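Local atomic coordinates of nisin leader peptide-processing serine protease NisP (Lactococcus lactis subsp. lactis, PDB entry 4MZD), a protein that is a subtilisin-like serine protease that removes the leader peptide from the precursor of the lantibiotic nisin, and that also shows C-terminal autocleavage activity. Residues I94-D100 with T169-V175; F127-E131 with G177-K182; V200-S204 with T356-S360; A205-I211 with V275-P279. All blocks are in the same frame, centred on the assembly; numbering follows the deposited sequence.

Contact 1: I94-D100 with T169-V175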
loop_
_atom_site.group_PDB
_atom_site.type_symbol
_atom_site.label_atom_id
_atom_site.label_comp_id
_atom_site.label_asym_id
_atom_site.label_seq_id
_atom_site.Cartn_x
_atom_site.Cartn_y
_atom_site.Cartn_z
ATOM N N ILE A 94 -10.422 5.747 15.684
ATOM C CA ILE A 94 -9.279 5.510 14.812
ATOM C C ILE A 94 -9.759 5.320 13.376
ATOM O O ILE A 94 -10.832 4.758 13.139
ATOM C CB ILE A 94 -8.500 4.256 15.296
ATOM C CG1 ILE A 94 -7.275 3.979 14.428
ATOM C CG2 ILE A 94 -9.401 3.022 15.328
ATOM C CD1 ILE A 94 -6.230 5.063 14.475
ATOM N N SER A 95 -8.971 5.794 12.416
ATOM C CA SER A 95 -9.266 5.495 11.023
ATOM C C SER A 95 -8.002 5.412 10.198
ATOM O O SER A 95 -6.964 5.973 10.553
ATOM C CB SER A 95 -10.200 6.537 10.415
ATOM O OG SER A 95 -9.598 7.818 10.437
ATOM N N VAL A 96 -8.112 4.696 9.087
ATOM C CA VAL A 96 -7.062 4.661 8.083
ATOM C C VAL A 96 -7.539 5.423 6.856
ATOM O O VAL A 96 -8.648 5.186 6.357
ATOM C CB VAL A 96 -6.705 3.216 7.674
ATOM C CG1 VAL A 96 -5.602 3.216 6.632
ATOM C CG2 VAL A 96 -6.292 2.394 8.901
ATOM N N GLY A 97 -6.713 6.349 6.377
ATOM C CA GLY A 97 -7.000 7.025 5.128
ATOM C C GLY A 97 -6.371 6.262 3.980
ATOM O O GLY A 97 -5.163 6.036 3.979
ATOM N N ILE A 98 -7.184 5.847 3.015
ATOM C CA ILE A 98 -6.704 5.021 1.918
ATOM C C ILE A 98 -6.555 5.867 0.661
ATOM O O ILE A 98 -7.548 6.356 0.112
ATOM C CB ILE A 98 -7.643 3.840 1.621
ATOM C CG1 ILE A 98 -7.998 3.070 2.895
ATOM C CG2 ILE A 98 -6.997 2.907 0.595
ATOM C CD1 ILE A 98 -9.022 1.974 2.646
ATOM N N ILE A 99 -5.312 6.051 0.226
ATOM C CA ILE A 99 -5.008 6.853 -0.952
ATOM C C ILE A 99 -4.798 5.876 -2.106
ATOM O O ILE A 99 -3.773 5.199 -2.189
ATOM C CB ILE A 99 -3.762 7.715 -0.703
ATOM C CG1 ILE A 99 -4.036 8.692 0.451
ATOM C CG2 ILE A 99 -3.366 8.456 -1.968
ATOM C CD1 ILE A 99 -2.861 9.599 0.818
ATOM N N ASP A 100 -5.802 5.761 -2.968
ATOM C CA ASP A 100 -5.831 4.669 -3.930
ATOM C C ASP A 100 -6.866 4.972 -5.011
ATOM O O ASP A 100 -7.157 6.140 -5.278
ATOM C CB ASP A 100 -6.086 3.334 -3.207
ATOM C CG ASP A 100 -5.410 2.162 -3.889
ATOM O OD1 ASP A 100 -5.847 1.814 -5.002
ATOM O OD2 ASP A 100 -4.465 1.587 -3.304
ATOM N N THR A 169 -12.535 1.900 10.876
ATOM C CA THR A 169 -13.001 2.956 9.990
ATOM C C THR A 169 -11.972 3.268 8.913
ATOM O O THR A 169 -10.779 3.414 9.200
ATOM C CB THR A 169 -13.329 4.227 10.788
ATOM O OG1 THR A 169 -14.314 3.907 11.777
ATOM C CG2 THR A 169 -13.880 5.310 9.886
ATOM N N VAL A 170 -12.439 3.350 7.672
ATOM C CA VAL A 170 -11.596 3.787 6.565
ATOM C C VAL A 170 -12.210 4.993 5.865
ATOM O O VAL A 170 -13.430 5.051 5.640
ATOM C CB VAL A 170 -11.322 2.656 5.548
ATOM C CG1 VAL A 170 -10.550 1.542 6.222
ATOM C CG2 VAL A 170 -12.607 2.139 4.924
ATOM N N ASN A 171 -11.351 5.958 5.546
ATOM C CA ASN A 171 -11.728 7.135 4.783
ATOM C C ASN A 171 -11.001 7.084 3.444
ATOM O O ASN A 171 -9.889 6.566 3.373
ATOM C CB ASN A 171 -11.401 8.402 5.568
ATOM C CG ASN A 171 -12.273 8.552 6.802
ATOM O OD1 ASN A 171 -13.496 8.495 6.720
ATOM N ND2 ASN A 171 -11.644 8.717 7.949
ATOM N N ILE A 172 -11.628 7.595 2.390
ATOM C CA ILE A 172 -11.245 7.267 1.022
ATOM C C ILE A 172 -10.789 8.483 0.231
ATOM O O ILE A 172 -11.533 9.452 0.082
ATOM C CB ILE A 172 -12.442 6.628 0.289
ATOM C CG1 ILE A 172 -13.010 5.464 1.108
ATOM C CG2 ILE A 172 -12.067 6.225 -1.126
ATOM C CD1 ILE A 172 -12.024 4.370 1.381
ATOM N N TYR A 173 -9.571 8.398 -0.306
ATOM C CA TYR A 173 -8.961 9.487 -1.067
ATOM C C TYR A 173 -8.566 8.941 -2.430
ATOM O O TYR A 173 -7.646 8.130 -2.543
ATOM C CB TYR A 173 -7.774 10.085 -0.288
ATOM C CG TYR A 173 -8.259 10.531 1.065
ATOM C CD1 TYR A 173 -8.902 11.753 1.222
ATOM C CD2 TYR A 173 -8.177 9.692 2.168
ATOM C CE1 TYR A 173 -9.425 12.133 2.444
ATOM C CE2 TYR A 173 -8.699 10.068 3.397
ATOM C CZ TYR A 173 -9.315 11.288 3.530
ATOM O OH TYR A 173 -9.837 11.650 4.750
ATOM N N ARG A 174 -9.298 9.350 -3.463
ATOM C CA ARG A 174 -9.114 8.769 -4.784
ATOM C C ARG A 174 -8.080 9.541 -5.592
ATOM O O ARG A 174 -8.224 10.748 -5.810
ATOM C CB ARG A 174 -10.439 8.711 -5.545
ATOM C CG ARG A 174 -10.322 7.994 -6.880
ATOM C CD ARG A 174 -11.648 7.575 -7.486
ATOM N NE ARG A 174 -12.402 8.676 -8.073
ATOM C CZ ARG A 174 -12.287 9.103 -9.331
ATOM N NH1 ARG A 174 -13.058 10.095 -9.753
ATOM N NH2 ARG A 174 -11.433 8.540 -10.169
ATOM N N VAL A 175 -7.048 8.823 -6.040
ATOM C CA VAL A 175 -5.980 9.407 -6.846
ATOM C C VAL A 175 -5.758 8.665 -8.164
ATOM O O VAL A 175 -4.826 8.980 -8.901
ATOM C CB VAL A 175 -4.644 9.524 -6.069
ATOM C CG1 VAL A 175 -4.808 10.425 -4.853
ATOM C CG2 VAL A 175 -4.111 8.151 -5.681
HETATM O O HOH W 1 -12.708 2.782 13.611
#
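I98 leans from strand 95-100 onto the parallel strand 169-174. Its CB rests 3.9 Å from N171 O, and CG1 lies at nearly the same distance from that oxygen. With CG1 beside the backbone N (chi1 -50°) and the chain extended beyond it, CD1 is carried out to 3.8 Å from V170 CB and 4.0 Å from I172 CD1. Both the N-H and the C=O of I98 are used toward strand 169-174: I98 N donates to N171 O at 2.8 Å, almost straight, and the carbonyl receives Y173 N. V96 and D100 do the same, each bonded to two residues of that strand.

On the opposite face, the Y173 ring turns its edge to G97, CE2 coming 3.9 Å from G97 CA in the plane of the ring. The missing side chain at G97 permits this approach, and D196 and N198 hold the Y173 hydroxyl. N198 also accepts bonds from S95 OG and N171 ND2. Nearby, I99 CG2 touches V175 CG1 at 3.8 Å, against A189 of helix 183-195. At the other end a water joins I94 O to T169 N.

D100 ends its strand, with OD1 hydrogen-bonded to H147. This is the central parallel sheet of the subtilisin fold, which carries the predicted charge-relay aspartate at a strand's C-terminal end.

Contact 2: F127-E131 with G177-K182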
loop_
_atom_site.group_PDB
_atom_site.type_symbol
_atom_site.label_atom_id
_atom_site.label_comp_id
_atom_site.label_asym_id
_atom_site.label_seq_id
_atom_site.Cartn_x
_atom_site.Cartn_y
_atom_site.Cartn_z
ATOM N N PHE A 127 -5.443 11.362 -15.945
ATOM C CA PHE A 127 -4.005 11.398 -16.171
ATOM C C PHE A 127 -3.700 12.076 -17.503
ATOM O O PHE A 127 -3.951 11.502 -18.561
ATOM C CB PHE A 127 -3.447 9.975 -16.151
ATOM C CG PHE A 127 -1.956 9.902 -16.272
ATOM C CD1 PHE A 127 -1.143 10.074 -15.160
ATOM C CD2 PHE A 127 -1.360 9.639 -17.498
ATOM C CE1 PHE A 127 0.236 9.993 -15.267
ATOM C CE2 PHE A 127 0.017 9.555 -17.612
ATOM C CZ PHE A 127 0.818 9.735 -16.496
ATOM N N ASP A 128 -3.176 13.301 -17.432
ATOM C CA ASP A 128 -2.791 14.085 -18.608
ATOM C C ASP A 128 -3.853 14.047 -19.710
ATOM O O ASP A 128 -3.554 13.894 -20.898
ATOM C CB ASP A 128 -1.405 13.670 -19.108
ATOM C CG ASP A 128 -0.293 14.116 -18.171
ATOM O OD1 ASP A 128 -0.513 15.064 -17.384
ATOM O OD2 ASP A 128 0.803 13.525 -18.208
ATOM N N ASN A 129 -5.101 14.206 -19.286
ATOM C CA ASN A 129 -6.250 14.313 -20.183
ATOM C C ASN A 129 -6.539 13.097 -21.043
ATOM O O ASN A 129 -7.168 13.211 -22.093
ATOM C CB ASN A 129 -6.177 15.582 -21.033
ATOM C CG ASN A 129 -6.746 16.779 -20.317
ATOM O OD1 ASN A 129 -7.890 16.751 -19.858
ATOM N ND2 ASN A 129 -5.943 17.820 -20.172
ATOM N N GLU A 130 -6.099 11.934 -20.588
ATOM C CA GLU A 130 -6.357 10.697 -21.309
ATOM C C GLU A 130 -7.677 10.069 -20.881
ATOM O O GLU A 130 -8.114 9.071 -21.454
ATOM C CB GLU A 130 -5.189 9.734 -21.107
ATOM C CG GLU A 130 -3.876 10.347 -21.553
ATOM C CD GLU A 130 -2.673 9.478 -21.278
ATOM O OE1 GLU A 130 -2.853 8.314 -20.859
ATOM O OE2 GLU A 130 -1.539 9.968 -21.486
ATOM N N GLU A 131 -8.318 10.672 -19.883
ATOM C CA GLU A 131 -9.520 10.102 -19.298
ATOM C C GLU A 131 -10.663 11.106 -19.307
ATOM O O GLU A 131 -10.971 11.724 -18.289
ATOM C CB GLU A 131 -9.234 9.644 -17.871
ATOM C CG GLU A 131 -7.975 8.812 -17.755
ATOM C CD GLU A 131 -7.769 8.303 -16.351
ATOM O OE1 GLU A 131 -6.905 8.855 -15.641
ATOM O OE2 GLU A 131 -8.481 7.352 -15.960
ATOM N N GLY A 177 -7.994 7.187 -11.700
ATOM C CA GLY A 177 -9.179 6.926 -12.490
ATOM C C GLY A 177 -9.115 5.481 -12.937
ATOM O O GLY A 177 -9.468 4.574 -12.189
ATOM N N GLU A 178 -8.627 5.254 -14.152
ATOM C CA GLU A 178 -8.476 3.894 -14.647
ATOM C C GLU A 178 -7.043 3.520 -14.994
ATOM O O GLU A 178 -6.780 2.375 -15.371
ATOM C CB GLU A 178 -9.390 3.654 -15.845
ATOM C CG GLU A 178 -10.848 3.669 -15.482
ATOM C CD GLU A 178 -11.718 3.389 -16.674
ATOM O OE1 GLU A 178 -11.732 4.220 -17.608
ATOM O OE2 GLU A 178 -12.374 2.328 -16.691
ATOM N N ASN A 179 -6.111 4.458 -14.876
ATOM C CA ASN A 179 -4.738 4.107 -15.220
ATOM C C ASN A 179 -3.677 4.631 -14.260
ATOM O O ASN A 179 -3.441 4.026 -13.218
ATOM C CB ASN A 179 -4.406 4.424 -16.690
ATOM C CG ASN A 179 -4.377 5.917 -16.989
ATOM O OD1 ASN A 179 -5.303 6.647 -16.648
ATOM N ND2 ASN A 179 -3.298 6.374 -17.630
ATOM N N LEU A 180 -3.026 5.735 -14.614
ATOM C CA LEU A 180 -1.908 6.244 -13.829
ATOM C C LEU A 180 -2.300 7.459 -12.983
ATOM O O LEU A 180 -3.384 8.032 -13.134
ATOM C CB LEU A 180 -0.726 6.554 -14.744
ATOM C CG LEU A 180 -0.193 5.336 -15.507
ATOM C CD1 LEU A 180 0.730 5.761 -16.635
ATOM C CD2 LEU A 180 0.511 4.375 -14.554
ATOM N N SER A 181 -1.397 7.842 -12.089
ATOM C CA SER A 181 -1.616 8.968 -11.200
ATOM C C SER A 181 -0.406 9.900 -11.241
ATOM O O SER A 181 0.539 9.674 -11.996
ATOM C CB SER A 181 -1.916 8.457 -9.782
ATOM O OG SER A 181 -2.181 9.511 -8.874
ATOM N N LYS A 182 -0.467 10.960 -10.444
ATOM C CA LYS A 182 0.574 11.991 -10.408
ATOM C C LYS A 182 0.936 12.301 -8.966
ATOM O O LYS A 182 0.076 12.268 -8.087
ATOM C CB LYS A 182 0.086 13.283 -11.071
ATOM C CG LYS A 182 -0.197 13.175 -12.558
ATOM C CD LYS A 182 1.084 13.136 -13.375
ATOM C CE LYS A 182 0.794 13.358 -14.849
ATOM N NZ LYS A 182 2.046 13.373 -15.651
HETATM O O HOH W 2 -5.988 7.200 -13.663
HETATM O O HOH W 3 -10.574 6.505 -17.614
#
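G177 brings its CA to 3.6 Å from E131 OE2, an approach open to a residue with no side chain. The next amide, E178 N, binds that oxygen at 2.8 Å on its syn lone pair. The other carboxylate oxygen, E131 OE1, takes F127 N on its anti lone pair; one oxygen thus holds the glutamate's own loop in shape while the other reaches the second loop. A water lies within hydrogen-bonding distance of E131 OE1 and accepts the N-H groups of G177 and N179. A second water lies between E178 OE1 and E131 OE2, within hydrogen-bonding distance of both.

Beyond N179, L180 lays its CB over a face of the F127 ring, 3.6 Å from the centroid and 16° off the normal, a CH-pi contact. CG of F127 is anti to the backbone N (chi1 -176°), which directs the ring at the second loop. S181 meets the same ring at its edge, S181 O lying 3.3 Å from F127 CE1. K182 bends at chi2 and passes its CE 3.4 Å from F127 CE1. K182 NZ then closes a salt bridge to D128 OD2 at 2.8 Å, on the syn side but 31° out of the carboxylate plane. That OD2 lies above the rim of the ring face opposite L180.

Loop 127-131 lies between strand 117-120 and helix 147-156, whereas 177-182 joins strand 169-174 to helix 183-195, with K182 at the N-cap position.

Contact 3: V200-S204 with T356-S360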
loop_
_atom_site.group_PDB
_atom_site.type_symbol
_atom_site.label_atom_id
_atom_site.label_comp_id
_atom_site.label_asym_id
_atom_site.label_seq_id
_atom_site.Cartn_x
_atom_site.Cartn_y
_atom_site.Cartn_z
ATOM N N VAL A 200 -3.375 6.986 10.481
ATOM C CA VAL A 200 -2.620 6.102 9.603
ATOM C C VAL A 200 -3.097 6.343 8.176
ATOM O O VAL A 200 -4.298 6.416 7.925
ATOM C CB VAL A 200 -2.806 4.616 9.989
ATOM C CG1 VAL A 200 -1.999 3.716 9.062
ATOM C CG2 VAL A 200 -2.427 4.387 11.458
ATOM N N ILE A 201 -2.142 6.500 7.259
ATOM C CA ILE A 201 -2.420 6.799 5.859
ATOM C C ILE A 201 -1.735 5.734 5.004
ATOM O O ILE A 201 -0.522 5.541 5.097
ATOM C CB ILE A 201 -1.895 8.213 5.499
ATOM C CG1 ILE A 201 -2.615 9.281 6.336
ATOM C CG2 ILE A 201 -2.058 8.496 4.021
ATOM C CD1 ILE A 201 -2.015 10.673 6.231
ATOM N N ASN A 202 -2.526 5.037 4.188
ATOM C CA ASN A 202 -2.055 3.920 3.376
ATOM C C ASN A 202 -1.866 4.340 1.929
ATOM O O ASN A 202 -2.815 4.824 1.302
ATOM C CB ASN A 202 -3.087 2.782 3.441
ATOM C CG ASN A 202 -2.616 1.512 2.746
ATOM O OD1 ASN A 202 -2.073 0.616 3.389
ATOM N ND2 ASN A 202 -2.797 1.437 1.433
ATOM N N ILE A 203 -0.658 4.142 1.402
ATOM C CA ILE A 203 -0.360 4.469 0.008
ATOM C C ILE A 203 0.200 3.236 -0.720
ATOM O O ILE A 203 1.407 2.962 -0.708
ATOM C CB ILE A 203 0.617 5.658 -0.121
ATOM C CG1 ILE A 203 0.165 6.828 0.759
ATOM C CG2 ILE A 203 0.736 6.078 -1.583
ATOM C CD1 ILE A 203 1.027 8.048 0.602
ATOM N N SER A 204 -0.691 2.489 -1.367
ATOM C CA SER A 204 -0.323 1.283 -2.107
ATOM C C SER A 204 0.001 1.594 -3.574
ATOM O O SER A 204 -0.500 0.941 -4.492
ATOM C CB SER A 204 -1.449 0.251 -2.011
ATOM O OG SER A 204 -1.506 -0.298 -0.702
ATOM N N THR A 356 0.968 -3.818 2.222
ATOM C CA THR A 356 0.898 -2.492 2.823
ATOM C C THR A 356 -0.324 -2.284 3.734
ATOM O O THR A 356 -0.169 -1.879 4.881
ATOM C CB THR A 356 1.025 -1.432 1.709
ATOM O OG1 THR A 356 2.253 -1.661 1.009
ATOM C CG2 THR A 356 1.060 -0.026 2.265
ATOM N N PRO A 357 -1.542 -2.601 3.254
ATOM C CA PRO A 357 -2.726 -2.403 4.102
ATOM C C PRO A 357 -2.761 -3.309 5.324
ATOM O O PRO A 357 -3.414 -2.953 6.314
ATOM C CB PRO A 357 -3.898 -2.723 3.158
ATOM C CG PRO A 357 -3.285 -3.526 2.043
ATOM C CD PRO A 357 -1.928 -2.910 1.870
ATOM N N LYS A 358 -2.116 -4.468 5.262
ATOM C CA LYS A 358 -2.035 -5.314 6.446
ATOM C C LYS A 358 -1.271 -4.572 7.540
ATOM O O LYS A 358 -1.665 -4.563 8.704
ATOM C CB LYS A 358 -1.357 -6.649 6.133
ATOM C CG LYS A 358 -2.122 -7.538 5.165
ATOM C CD LYS A 358 -1.397 -8.878 5.021
ATOM C CE LYS A 358 -2.193 -9.948 4.287
ATOM N NZ LYS A 358 -2.237 -9.764 2.813
ATOM N N VAL A 359 -0.170 -3.929 7.157
ATOM C CA VAL A 359 0.599 -3.133 8.096
ATOM C C VAL A 359 -0.196 -1.902 8.553
ATOM O O VAL A 359 -0.225 -1.588 9.746
ATOM C CB VAL A 359 1.961 -2.747 7.488
ATOM C CG1 VAL A 359 2.737 -1.844 8.437
ATOM C CG2 VAL A 359 2.760 -4.011 7.173
ATOM N N SER A 360 -0.849 -1.207 7.625
ATOM C CA SER A 360 -1.630 -0.025 8.006
ATOM C C SER A 360 -2.713 -0.348 9.027
ATOM O O SER A 360 -2.878 0.360 10.020
ATOM C CB SER A 360 -2.285 0.610 6.785
ATOM O OG SER A 360 -1.298 1.143 5.935
#
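N202 and S360 are joined by the hydrogen bond that spans this contact. S360 OG donates to N202 OD1 at 2.7 Å, lying in the carbonyl plane on a lone pair, with a C=O...donor angle of 118°. The other end of the amide is held within its own segment, N202 ND2 reaching S204 OG at 3.0 Å close to the amide plane. Together the two bonds fix the rotation of the amide; CG is anti to the backbone N (chi1 -174°), which projects the amide toward the helix. S204 OG is also bonded to the carbonyl of S353, the predicted nucleophile.

This is the subtilisin core, in which a buried helix that begins just after the predicted active-site serine backs onto the central sheet. Here helical segment 356-360 runs antiparallel to strand 200-203 (178°), axes 8.4 Å apart at closest approach, with V151 of helix 147-156 touching both N202 and S204.

The remaining contacts are van der Waals. N202 OD1 also lies against the helix's first turn, 3.4 Å from T356 CG2 and 3.2 Å from P357 CA. S204 OG sits 3.7 Å from T356 CB and equally far from P357 CD. At the other end, V200 CG1 packs 3.9 Å from S360 CB.

Contact 4: A205-I211 with V275-P279; sequences AGQYLMI and VVDAP
Y208 and D277 face each other across an antiparallel strand pair that extends the otherwise largely parallel subtilisin-type sheet. They form a non-hydrogen-bonded pair, and their side chains cross at a slant, ring and carboxylate planes 56° apart. Y208 CE1 comes 3.6 Å from D277 CG in an oblique approach, while V276 O lies at the ring's edge. Both polar ends are engaged elsewhere: Y208 OH bonds to D249 and N302, D277 OD2 to G247 and N302, and D277 OD1 makes a salt bridge with R488. N302 thus couples the two groups.

On the same face, V275 packs between two neighbours, its CG1 against Y208 CB and its CG2 4.1 Å from M210 CG; helix 256-264 covers this side.

The opposite face carries Q207, L209, V276 and A278. L209 CG stands beside its own backbone N (chi1 -59°), and L209 CD1 reaches A278 CB at 3.6 Å, while L209 CB rests 3.9 Å from V276 CG2. I211 arrives roughly at a right angle to V276, CG2 to CG2. Helix 222-238 lies against L209 and I211.

Four backbone bonds join the strands in the hydrogen-bonded pairs Q207 with A278 and L209 with V276. V276 N and L209 O are 2.9 Å apart, with the donor in the carbonyl plane. G206 CA approaches A278 O at 3.2 Å, and past it a cis peptide bond leads into P279, whose CD lies 3.9 Å from A205 O.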
loop_
_atom_site.group_PDB
_atom_site.type_symbol
_atom_site.label_atom_id
_atom_site.label_comp_id
_atom_site.label_asym_id
_atom_site.label_seq_id
_atom_site.Cartn_x
_atom_site.Cartn_y
_atom_site.Cartn_z
ATOM N N ALA A 205 0.865 2.583 -3.771
ATOM C CA ALA A 205 1.191 3.124 -5.089
ATOM C C ALA A 205 2.504 3.871 -4.957
ATOM O O ALA A 205 2.878 4.261 -3.855
ATOM C CB ALA A 205 0.104 4.081 -5.546
ATOM N N GLY A 206 3.197 4.103 -6.067
ATOM C CA GLY A 206 4.458 4.812 -5.995
ATOM C C GLY A 206 5.076 5.042 -7.353
ATOM O O GLY A 206 4.452 4.809 -8.390
ATOM N N GLN A 207 6.318 5.515 -7.340
ATOM C CA GLN A 207 7.043 5.820 -8.562
ATOM C C GLN A 207 8.527 5.915 -8.239
ATOM O O GLN A 207 8.914 6.214 -7.101
ATOM C CB GLN A 207 6.584 7.157 -9.147
ATOM C CG GLN A 207 6.942 8.332 -8.253
ATOM C CD GLN A 207 6.265 9.637 -8.639
ATOM O OE1 GLN A 207 5.513 10.196 -7.856
ATOM N NE2 GLN A 207 6.547 10.136 -9.831
ATOM N N TYR A 208 9.362 5.690 -9.247
ATOM C CA TYR A 208 10.796 5.890 -9.078
ATOM C C TYR A 208 11.188 7.303 -9.487
ATOM O O TYR A 208 10.796 7.790 -10.560
ATOM C CB TYR A 208 11.606 4.862 -9.883
ATOM C CG TYR A 208 11.244 3.451 -9.505
ATOM C CD1 TYR A 208 11.525 2.963 -8.236
ATOM C CD2 TYR A 208 10.581 2.623 -10.394
ATOM C CE1 TYR A 208 11.157 1.687 -7.862
ATOM C CE2 TYR A 208 10.211 1.337 -10.031
ATOM C CZ TYR A 208 10.506 0.878 -8.763
ATOM O OH TYR A 208 10.143 -0.392 -8.378
ATOM N N LEU A 209 11.964 7.951 -8.623
ATOM C CA LEU A 209 12.457 9.303 -8.862
ATOM C C LEU A 209 13.979 9.280 -8.904
ATOM O O LEU A 209 14.613 8.712 -8.013
ATOM C CB LEU A 209 12.006 10.228 -7.732
ATOM C CG LEU A 209 10.494 10.344 -7.513
ATOM C CD1 LEU A 209 10.200 11.205 -6.302
ATOM C CD2 LEU A 209 9.803 10.908 -8.744
ATOM N N MET A 210 14.563 9.896 -9.931
ATOM C CA MET A 210 16.009 10.091 -9.969
ATOM C C MET A 210 16.248 11.512 -9.483
ATOM O O MET A 210 15.884 12.474 -10.165
ATOM C CB MET A 210 16.563 9.876 -11.382
ATOM C CG MET A 210 18.092 9.674 -11.430
ATOM S SD MET A 210 18.830 9.311 -13.099
ATOM C CE MET A 210 18.784 10.969 -13.817
ATOM N N ILE A 211 16.826 11.642 -8.293
ATOM C CA ILE A 211 16.829 12.927 -7.597
ATOM C C ILE A 211 18.157 13.676 -7.692
ATOM O O ILE A 211 18.295 14.765 -7.142
ATOM C CB ILE A 211 16.392 12.790 -6.120
ATOM C CG1 ILE A 211 17.356 11.900 -5.329
ATOM C CG2 ILE A 211 14.985 12.239 -6.051
ATOM C CD1 ILE A 211 17.137 11.952 -3.822
ATOM N N VAL A 275 18.579 7.048 -7.413
ATOM C CA VAL A 275 17.199 6.656 -7.652
ATOM C C VAL A 275 16.560 6.226 -6.342
ATOM O O VAL A 275 17.167 5.499 -5.550
ATOM C CB VAL A 275 17.115 5.489 -8.653
ATOM C CG1 VAL A 275 15.656 5.157 -8.955
ATOM C CG2 VAL A 275 17.862 5.837 -9.930
ATOM N N VAL A 276 15.337 6.701 -6.119
ATOM C CA VAL A 276 14.551 6.302 -4.957
ATOM C C VAL A 276 13.173 5.792 -5.382
ATOM O O VAL A 276 12.654 6.168 -6.438
ATOM C CB VAL A 276 14.405 7.456 -3.940
ATOM C CG1 VAL A 276 15.774 7.925 -3.475
ATOM C CG2 VAL A 276 13.621 8.615 -4.540
ATOM N N ASP A 277 12.614 4.926 -4.542
ATOM C CA ASP A 277 11.262 4.384 -4.657
ATOM C C ASP A 277 10.419 5.263 -3.729
ATOM O O ASP A 277 10.563 5.202 -2.507
ATOM C CB ASP A 277 11.309 2.914 -4.198
ATOM C CG ASP A 277 10.043 2.127 -4.511
ATOM O OD1 ASP A 277 9.005 2.750 -4.818
ATOM O OD2 ASP A 277 10.094 0.876 -4.417
ATOM N N ALA A 278 9.597 6.131 -4.316
ATOM C CA ALA A 278 8.847 7.141 -3.564
ATOM C C ALA A 278 7.335 6.881 -3.568
ATOM O O ALA A 278 6.780 6.484 -4.589
ATOM C CB ALA A 278 9.137 8.519 -4.140
ATOM N N PRO A 279 6.645 7.172 -2.448
ATOM C CA PRO A 279 7.150 7.839 -1.235
ATOM C C PRO A 279 7.693 6.920 -0.134
ATOM O O PRO A 279 7.930 7.397 0.975
ATOM C CB PRO A 279 5.912 8.577 -0.720
ATOM C CG PRO A 279 4.777 7.673 -1.120
ATOM C CD PRO A 279 5.171 7.131 -2.472
#

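How the contacts relate
From the N terminus, strand 95-100 opens contact 1, and the chain passes through loop 127-131 before strand 169-174 closes it. Contact 2 opens inside the loop closed by contact 1 but closes only at 177-182, so contacts 1 and 2 cross; they also touch, V175 O lying 2.7 Å from S181 OG. Segment 200-204 then opens contact 3, closed by the helix at 356-360, and contact 4 (205-211 with 275-279) is nested inside this long loop. Contacts 3 and 4 share strand 200-210, which pairs with strand 95-100 of contact 1 through G97 and I99. The central sheet therefore connects contacts 1, 3 and 4, while contact 2 ties together two surface loops.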